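Local structure of beta-agarase D (Zobellia galactanivorans, 4ASM) at residues S87-P99 with M343-W355. The protein hydrolyses the beta-1,4 linkages of agarose at random, with retention of anomeric configuration, through this family GH16 catalytic domain. Residues are numbered along the deposited sequence; the frame is centred on the assembly and turned at random.
With CA (calcium ion), chain B.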
loop_
_atom_site.group_PDB
_atom_site.type_symbol
_atom_site.label_atom_id
_atom_site.label_comp_id
_atom_site.label_asym_id
_atom_site.label_seq_id
_atom_site.Cartn_x
_atom_site.Cartn_y
_atom_site.Cartn_z
ATOM N N SER A 87 9.562 -18.430 -6.309
ATOM C CA SER A 87 9.441 -19.852 -6.671
ATOM C C SER A 87 8.000 -20.210 -6.936
ATOM O O SER A 87 7.083 -19.565 -6.424
ATOM C CB SER A 87 10.023 -20.780 -5.589
ATOM O OG SER A 87 9.332 -20.616 -4.370
ATOM N N GLY A 88 7.790 -21.219 -7.788
ATOM C CA GLY A 88 6.432 -21.720 -8.038
ATOM C C GLY A 88 5.572 -20.734 -8.794
ATOM O O GLY A 88 4.342 -20.844 -8.805
ATOM N N GLY A 89 6.217 -19.765 -9.439
ATOM C CA GLY A 89 5.517 -18.745 -10.211
ATOM C C GLY A 89 5.164 -17.479 -9.431
ATOM O O GLY A 89 4.555 -16.577 -9.975
ATOM N N ASN A 90 5.557 -17.427 -8.166
ATOM C CA ASN A 90 5.193 -16.291 -7.310
ATOM C C ASN A 90 6.389 -15.718 -6.583
ATOM O O ASN A 90 7.285 -16.462 -6.161
ATOM C CB ASN A 90 4.208 -16.724 -6.207
ATOM C CG ASN A 90 2.905 -17.281 -6.738
ATOM O OD1 ASN A 90 2.118 -16.574 -7.372
ATOM N ND2 ASN A 90 2.649 -18.563 -6.441
ATOM N N LEU A 91 6.361 -14.401 -6.365
ATOM C CA LEU A 91 7.111 -13.825 -5.258
ATOM C C LEU A 91 6.478 -14.320 -3.945
ATOM O O LEU A 91 5.247 -14.274 -3.795
ATOM C CB LEU A 91 7.031 -12.296 -5.330
ATOM C CG LEU A 91 7.583 -11.490 -4.156
ATOM C CD1 LEU A 91 9.127 -11.574 -4.040
ATOM C CD2 LEU A 91 7.103 -10.041 -4.231
ATOM N N ASN A 92 7.315 -14.772 -3.015
ATOM C CA ASN A 92 6.884 -15.195 -1.689
ATOM C C ASN A 92 7.499 -14.218 -0.693
ATOM O O ASN A 92 8.716 -14.033 -0.684
ATOM C CB ASN A 92 7.434 -16.597 -1.348
ATOM C CG ASN A 92 6.738 -17.742 -2.107
ATOM O OD1 ASN A 92 6.193 -18.647 -1.479
ATOM N ND2 ASN A 92 6.795 -17.727 -3.437
ATOM N N ILE A 93 6.664 -13.577 0.127
ATOM C CA ILE A 93 7.159 -12.743 1.231
ATOM C C ILE A 93 6.382 -13.163 2.458
ATOM O O ILE A 93 5.158 -13.071 2.469
ATOM C CB ILE A 93 6.975 -11.234 0.938
ATOM C CG1 ILE A 93 7.964 -10.813 -0.142
ATOM C CG2 ILE A 93 7.257 -10.389 2.197
ATOM C CD1 ILE A 93 7.876 -9.339 -0.542
ATOM N N TRP A 94 7.074 -13.632 3.488
ATOM C CA TRP A 94 6.365 -14.188 4.633
ATOM C C TRP A 94 6.782 -13.585 5.952
ATOM O O TRP A 94 7.681 -12.744 6.014
ATOM C CB TRP A 94 6.507 -15.715 4.665
ATOM C CG TRP A 94 7.883 -16.243 4.857
ATOM C CD1 TRP A 94 8.438 -16.653 6.034
ATOM C CD2 TRP A 94 8.866 -16.467 3.842
ATOM N NE1 TRP A 94 9.718 -17.131 5.819
ATOM C CE2 TRP A 94 10.004 -17.020 4.480
ATOM C CE3 TRP A 94 8.895 -16.264 2.451
ATOM C CZ2 TRP A 94 11.166 -17.348 3.782
ATOM C CZ3 TRP A 94 10.071 -16.588 1.754
ATOM C CH2 TRP A 94 11.181 -17.132 2.429
ATOM N N ALA A 95 6.086 -14.023 6.997
ATOM C CA ALA A 95 6.356 -13.606 8.353
ATOM C C ALA A 95 6.587 -14.830 9.216
ATOM O O ALA A 95 6.048 -15.908 8.925
ATOM C CB ALA A 95 5.164 -12.820 8.876
ATOM N N SER A 96 7.368 -14.643 10.277
ATOM C CA SER A 96 7.586 -15.692 11.270
ATOM C C SER A 96 7.931 -15.046 12.602
ATOM O O SER A 96 8.161 -13.833 12.666
ATOM C CB SER A 96 8.728 -16.624 10.843
ATOM O OG SER A 96 9.979 -15.942 10.926
ATOM N N ARG A 97 7.963 -15.850 13.665
ATOM C CA ARG A 97 8.406 -15.358 14.962
ATOM C C ARG A 97 9.421 -16.312 15.562
ATOM O O ARG A 97 9.307 -17.538 15.406
ATOM C CB ARG A 97 7.219 -15.224 15.920
ATOM C CG ARG A 97 6.174 -14.202 15.497
ATOM C CD ARG A 97 5.702 -13.411 16.704
ATOM N NE ARG A 97 4.700 -12.395 16.393
ATOM C CZ ARG A 97 3.392 -12.595 16.443
ATOM N NH1 ARG A 97 2.902 -13.795 16.759
ATOM N NH2 ARG A 97 2.569 -11.589 16.188
ATOM N N ILE A 98 10.386 -15.741 16.276
ATOM C CA ILE A 98 11.385 -16.507 17.027
ATOM C C ILE A 98 10.910 -16.572 18.480
ATOM O O ILE A 98 10.548 -15.530 19.047
ATOM C CB ILE A 98 12.770 -15.815 16.934
ATOM C CG1 ILE A 98 13.430 -16.066 15.566
ATOM C CG2 ILE A 98 13.696 -16.268 18.076
ATOM C CD1 ILE A 98 13.870 -17.513 15.293
ATOM N N PRO A 99 10.876 -17.786 19.090
ATOM C CA PRO A 99 10.370 -17.825 20.477
ATOM C C PRO A 99 11.142 -16.886 21.416
ATOM O O PRO A 99 12.381 -16.844 21.388
ATOM C CB PRO A 99 10.554 -19.294 20.886
ATOM C CG PRO A 99 10.650 -20.063 19.614
ATOM C CD PRO A 99 11.208 -19.126 18.567
ATOM N N MET A 343 0.203 -18.647 13.632
ATOM C CA MET A 343 1.557 -18.720 13.083
ATOM C C MET A 343 2.004 -20.150 12.817
ATOM O O MET A 343 3.003 -20.366 12.130
ATOM C CB MET A 343 2.560 -18.033 14.005
ATOM C CG MET A 343 2.611 -16.530 13.864
ATOM S SD MET A 343 3.237 -15.919 12.260
ATOM C CE MET A 343 4.339 -17.218 11.751
ATOM N N ALA A 344 1.266 -21.124 13.341
ATOM C CA ALA A 344 1.522 -22.527 13.037
ATOM C C ALA A 344 1.146 -22.920 11.604
ATOM O O ALA A 344 1.584 -23.957 11.108
ATOM C CB ALA A 344 0.830 -23.425 14.047
ATOM N N ASN A 345 0.347 -22.089 10.935
ATOM C CA ASN A 345 -0.078 -22.360 9.563
ATOM C C ASN A 345 0.755 -21.480 8.622
ATOM O O ASN A 345 0.472 -20.288 8.470
ATOM C CB ASN A 345 -1.583 -22.077 9.413
ATOM C CG ASN A 345 -2.140 -22.501 8.065
ATOM O OD1 ASN A 345 -3.194 -23.136 7.999
ATOM N ND2 ASN A 345 -1.455 -22.134 6.984
ATOM N N PHE A 346 1.790 -22.054 8.007
ATOM C CA PHE A 346 2.707 -21.242 7.183
ATOM C C PHE A 346 2.024 -20.533 6.010
ATOM O O PHE A 346 2.278 -19.349 5.764
ATOM C CB PHE A 346 3.899 -22.052 6.654
ATOM C CG PHE A 346 4.886 -21.207 5.895
ATOM C CD1 PHE A 346 5.809 -20.423 6.577
ATOM C CD2 PHE A 346 4.842 -21.140 4.506
ATOM C CE1 PHE A 346 6.695 -19.593 5.878
ATOM C CE2 PHE A 346 5.725 -20.309 3.807
ATOM C CZ PHE A 346 6.653 -19.552 4.493
ATOM N N TYR A 347 1.187 -21.281 5.293
ATOM C CA TYR A 347 0.431 -20.832 4.121
ATOM C C TYR A 347 -0.303 -19.517 4.422
ATOM O O TYR A 347 -0.395 -18.625 3.570
ATOM C CB TYR A 347 -0.622 -21.901 3.821
ATOM C CG TYR A 347 -0.696 -22.477 2.432
ATOM C CD1 TYR A 347 0.351 -23.242 1.908
ATOM C CD2 TYR A 347 -1.859 -22.337 1.663
ATOM C CE1 TYR A 347 0.262 -23.820 0.629
ATOM C CE2 TYR A 347 -1.955 -22.902 0.386
ATOM C CZ TYR A 347 -0.891 -23.643 -0.121
ATOM O OH TYR A 347 -0.982 -24.206 -1.380
ATOM N N ASP A 348 -0.821 -19.401 5.646
ATOM C CA ASP A 348 -1.612 -18.237 6.028
ATOM C C ASP A 348 -0.764 -17.001 6.233
ATOM O O ASP A 348 -1.316 -15.885 6.270
ATOM C CB ASP A 348 -2.389 -18.502 7.326
ATOM C CG ASP A 348 -3.582 -19.407 7.124
ATOM O OD1 ASP A 348 -4.078 -19.510 5.986
ATOM O OD2 ASP A 348 -4.035 -19.996 8.133
ATOM N N ASN A 349 0.549 -17.210 6.348
ATOM C CA ASN A 349 1.495 -16.161 6.682
ATOM C C ASN A 349 2.499 -15.841 5.595
ATOM O O ASN A 349 3.574 -15.307 5.880
ATOM C CB ASN A 349 2.212 -16.530 7.966
ATOM C CG ASN A 349 1.262 -16.565 9.130
ATOM O OD1 ASN A 349 0.778 -15.513 9.552
ATOM N ND2 ASN A 349 0.938 -17.757 9.606
ATOM N N ASN A 350 2.120 -16.146 4.357
ATOM C CA ASN A 350 3.001 -16.013 3.205
ATOM C C ASN A 350 2.270 -15.316 2.074
ATOM O O ASN A 350 1.363 -15.870 1.457
ATOM C CB ASN A 350 3.492 -17.393 2.760
ATOM C CG ASN A 350 4.523 -17.329 1.665
ATOM O OD1 ASN A 350 5.191 -16.320 1.464
ATOM N ND2 ASN A 350 4.680 -18.439 0.949
ATOM N N LEU A 351 2.684 -14.082 1.808
ATOM C CA LEU A 351 2.106 -13.281 0.736
ATOM C C LEU A 351 2.624 -13.790 -0.605
ATOM O O LEU A 351 3.822 -13.921 -0.769
ATOM C CB LEU A 351 2.507 -11.816 0.955
ATOM C CG LEU A 351 1.974 -10.812 -0.062
ATOM C CD1 LEU A 351 0.481 -10.602 0.070
ATOM C CD2 LEU A 351 2.700 -9.482 0.108
ATOM N N LEU A 352 1.723 -14.052 -1.560
ATOM C CA LEU A 352 2.126 -14.559 -2.889
ATOM C C LEU A 352 1.763 -13.559 -3.958
ATOM O O LEU A 352 0.584 -13.240 -4.130
ATOM C CB LEU A 352 1.415 -15.887 -3.201
ATOM C CG LEU A 352 1.710 -17.069 -2.279
ATOM C CD1 LEU A 352 0.944 -18.287 -2.758
ATOM C CD2 LEU A 352 3.197 -17.382 -2.182
ATOM N N VAL A 353 2.766 -13.054 -4.681
ATOM C CA VAL A 353 2.503 -12.169 -5.808
ATOM C C VAL A 353 2.845 -12.911 -7.106
ATOM O O VAL A 353 3.997 -13.249 -7.389
ATOM C CB VAL A 353 3.267 -10.826 -5.721
ATOM C CG1 VAL A 353 2.899 -9.917 -6.892
ATOM C CG2 VAL A 353 2.990 -10.114 -4.363
ATOM N N ASP A 354 1.812 -13.177 -7.887
ATOM C CA ASP A 354 1.973 -13.867 -9.160
ATOM C C ASP A 354 2.725 -12.997 -10.160
ATOM O O ASP A 354 3.602 -13.483 -10.891
ATOM C CB ASP A 354 0.575 -14.223 -9.663
ATOM C CG ASP A 354 0.567 -15.069 -10.936
ATOM O OD1 ASP A 354 1.621 -15.618 -11.352
ATOM O OD2 ASP A 354 -0.524 -15.190 -11.517
ATOM N N TRP A 355 2.386 -11.712 -10.186
ATOM C CA TRP A 355 3.024 -10.773 -11.093
ATOM C C TRP A 355 2.743 -9.342 -10.688
ATOM O O TRP A 355 1.764 -9.057 -10.001
ATOM C CB TRP A 355 2.593 -11.005 -12.542
ATOM C CG TRP A 355 1.113 -11.075 -12.864
ATOM C CD1 TRP A 355 0.416 -12.215 -13.153
ATOM C CD2 TRP A 355 0.179 -9.980 -13.055
ATOM N NE1 TRP A 355 -0.886 -11.912 -13.474
ATOM C CE2 TRP A 355 -1.061 -10.556 -13.418
ATOM C CE3 TRP A 355 0.260 -8.584 -12.913
ATOM C CZ2 TRP A 355 -2.209 -9.784 -13.666
ATOM C CZ3 TRP A 355 -0.886 -7.815 -13.156
ATOM C CH2 TRP A 355 -2.105 -8.424 -13.541
HETATM CA CA CA B . 3.875 -15.667 -12.042
HETATM O O HOH W 1 -0.409 -15.310 -6.325
HETATM O O HOH W 2 2.992 -17.903 -12.364
#
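M343 folds its thioether back against the backbone of strand 90-96. Its CE lies 3.6 Å from A95 O and from S96 CA. M343 CG lies 4.0 Å from R97 NH1, which is hydrogen-bonded to P338 O. W94 offers one face to F346. The phenyl edge comes down on the pyrrole part of the indole, with F346 CZ 3.5 Å from W94 CG. The planes stand at 63°, a T-shaped pair. A chi1 of 64° sets W94 CG between the backbone N and the carbonyl carbon. W94 shares its sheet face with N92, N350 and L352. N350 runs beside W94 and reaches across to N92. N350 ND2 donates to N92 OD1 at 2.9 Å; the acceptor lies close to the N350 amide plane. An alanine in place of N350 would probably cost N92 OD1 this donor and leave the N92 amide less fixed in rotation. On the other face, L91 and V353 lie side by side, and I323 packs on L91. Backbone bonds pair L91 with V353 and I93 with L351. At the turn, N90 OD1 lies 3.2 Å from D354 CA. Next to it, G89 O and both O and OD1 of D354 bind calcium, with D9, D34 and N36 completing the protein ligands, while D354 OD2 pairs with R138. The antiparallel pair thus joins distant parts of the GH16 beta-sandwich (jelly roll), its end tied by the calcium site.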